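PDB 4RUW: Endonuclease/exonuclease/phosphatase, which belongs by fold to the endonuclease/exonuclease/phosphatase family, carries an additional immunoglobulin-like domain and holds a zinc ion. Local coordinates for residues A207-V210 against E211-K214. Numbering follows the deposited sequence.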
ATOM      1  N   ALA A 207     -22.360  -0.084  -0.952  1.00 15.73           N
ATOM      2  CA  ALA A 207     -22.123  -1.516  -1.020  1.00 15.96           C
ATOM      3  C   ALA A 207     -21.613  -1.946  -2.396  1.00 15.51           C
ATOM      4  O   ALA A 207     -20.657  -2.717  -2.483  1.00 15.33           O
ATOM      5  CB  ALA A 207     -23.379  -2.285  -0.637  1.00 17.89           C
ATOM      6  N   VAL A 208     -22.221  -1.439  -3.469  1.00 15.41           N
ATOM      7  CA  VAL A 208     -21.761  -1.821  -4.801  1.00 15.37           C
ATOM      8  C   VAL A 208     -20.330  -1.333  -5.072  1.00 14.50           C
ATOM      9  O   VAL A 208     -19.550  -2.033  -5.728  1.00 14.11           O
ATOM     10  CB  VAL A 208     -22.721  -1.392  -5.947  1.00 16.06           C
ATOM     11  CG1 VAL A 208     -24.021  -2.178  -5.880  1.00 17.82           C
ATOM     12  CG2 VAL A 208     -22.988   0.103  -5.916  1.00 16.72           C
ATOM     13  N   LEU A 209     -19.968  -0.156  -4.557  1.00 14.09           N
ATOM     14  CA  LEU A 209     -18.600   0.325  -4.722  1.00 13.80           C
ATOM     15  C   LEU A 209     -17.594  -0.547  -3.966  1.00 13.06           C
ATOM     16  O   LEU A 209     -16.493  -0.795  -4.457  1.00 13.38           O
ATOM     17  CB  LEU A 209     -18.481   1.797  -4.323  1.00 14.25           C
ATOM     18  CG  LEU A 209     -18.971   2.759  -5.408  1.00 15.00           C
ATOM     19  CD1 LEU A 209     -19.178   4.152  -4.838  1.00 16.44           C
ATOM     20  CD2 LEU A 209     -17.995   2.780  -6.589  1.00 16.07           C
ATOM     21  N   VAL A 210     -17.955  -1.018  -2.776  1.00 13.13           N
ATOM     22  CA  VAL A 210     -17.069  -1.936  -2.055  1.00 13.10           C
ATOM     23  C   VAL A 210     -16.916  -3.268  -2.810  1.00 13.20           C
ATOM     24  O   VAL A 210     -15.822  -3.843  -2.872  1.00 13.40           O
ATOM     25  CB  VAL A 210     -17.541  -2.155  -0.597  1.00 14.29           C
ATOM     26  CG1 VAL A 210     -16.776  -3.300   0.065  1.00 15.72           C
ATOM     27  CG2 VAL A 210     -17.389  -0.865   0.200  1.00 15.59           C
ATOM     28  N   GLU A 211     -18.002  -3.754  -3.409  1.00 13.83           N
ATOM     29  CA  GLU A 211     -17.887  -4.941  -4.252  1.00 13.58           C
ATOM     30  C   GLU A 211     -16.943  -4.692  -5.429  1.00 12.74           C
ATOM     31  O   GLU A 211     -16.175  -5.570  -5.813  1.00 13.52           O
ATOM     32  CB  GLU A 211     -19.258  -5.423  -4.728  1.00 15.79           C
ATOM     33  CG  GLU A 211     -20.170  -5.897  -3.594  1.00 17.81           C
ATOM     34  CD  GLU A 211     -19.553  -7.006  -2.735  0.60 19.86           C
ATOM     35  OE1 GLU A 211     -18.761  -7.824  -3.252  0.61 20.00           O
ATOM     36  OE2 GLU A 211     -19.866  -7.067  -1.527  0.47 22.06           O
ATOM     37  N   ASP A 212     -16.972  -3.484  -5.982  1.00 12.35           N
ATOM     38  CA  ASP A 212     -16.009  -3.136  -7.017  1.00 11.85           C
ATOM     39  C   ASP A 212     -14.582  -3.063  -6.473  1.00 12.16           C
ATOM     40  O   ASP A 212     -13.666  -3.544  -7.135  1.00 12.58           O
ATOM     41  CB  ASP A 212     -16.383  -1.833  -7.726  1.00 13.41           C
ATOM     42  CG  ASP A 212     -17.559  -2.002  -8.669  1.00 14.26           C
ATOM     43  OD1 ASP A 212     -17.859  -3.157  -9.056  1.00 15.34           O
ATOM     44  OD2 ASP A 212     -18.171  -0.980  -9.029  1.00 14.67           O
ATOM     45  N   GLN A 213     -14.378  -2.471  -5.289  1.00 11.88           N
ATOM     46  CA  GLN A 213     -13.047  -2.469  -4.679  1.00 11.54           C
ATOM     47  C   GLN A 213     -12.487  -3.881  -4.622  1.00 12.07           C
ATOM     48  O   GLN A 213     -11.322  -4.113  -4.958  1.00 12.26           O
ATOM     49  CB  GLN A 213     -13.085  -1.913  -3.258  1.00 12.60           C
ATOM     50  CG  GLN A 213     -13.383  -0.437  -3.136  1.00 12.88           C
ATOM     51  CD  GLN A 213     -13.288   0.016  -1.697  1.00 11.99           C
ATOM     52  OE1 GLN A 213     -13.780  -0.665  -0.797  1.00 13.14           O
ATOM     53  NE2 GLN A 213     -12.638   1.156  -1.464  1.00 13.25           N
ATOM     54  N   LYS A 214     -13.317  -4.829  -4.197  1.00 11.84           N
ATOM     55  CA  LYS A 214     -12.878  -6.219  -4.098  1.00 12.16           C
ATOM     56  C   LYS A 214     -12.474  -6.795  -5.450  1.00 11.76           C
ATOM     57  O   LYS A 214     -11.436  -7.454  -5.575  1.00 12.63           O
ATOM     58  CB  LYS A 214     -13.975  -7.077  -3.468  1.00 12.85           C
ATOM     59  CG  LYS A 214     -14.143  -6.829  -1.980  1.00 14.18           C
ATOM     60  CD  LYS A 214     -15.481  -7.326  -1.464  1.00 18.48           C
ATOM     61  CE  LYS A 214     -15.662  -8.803  -1.683  1.00 20.68           C
ATOM     62  NZ  LYS A 214     -16.988  -9.263  -1.167  1.00 19.85           N
TER
HETATM   63  O   HOH W   1     -20.413  -4.621  -0.270  1.00 33.75           O
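With CG1 of Val210 anti to the backbone N (chi1 169°), CG2 is set beside that nitrogen and meets the amide oxygen of Gln213, Val210 CG2 to Gln213 OE1 being 3.7 Å. In Gln213 the first torsion (chi1 -69°) puts CG beside its own backbone N, where Gln213 CG rests on Leu209 O at 3.4 Å. From there the extended chain carries the amide outward; the side chain crosses that of Val210 at a slant, and Gln213 OE1 also lies over Val210 CA. The amide group is held from its other end, where NE2 donates to the backbone oxygens of Ser202 and Asn237. Glu211, by contrast, lays its CG against Ala207 O at 3.4 Å. A water bridges Ala207 O, at 2.9 Å, and Glu211 OE2, at 2.8 Å. All this takes place on the first two turns of helix 207-222, the crossover helix of a beta-alpha-beta unit between the parallel strands 192-200 and 230-233. Regular i to i+4 bonds hold the turns, among them Gln213 N to Leu209 O at 2.8 Å. Lys214 lays its CG against Val210 O, and its NZ reaches the syn side of Glu211 OE1 in a salt bridge of 3.1 Å. Gln250 bonds to both charged partners, while Asn168, Asn170 and the backbone N of Tyr171 bind the buried carboxylate of Asp212.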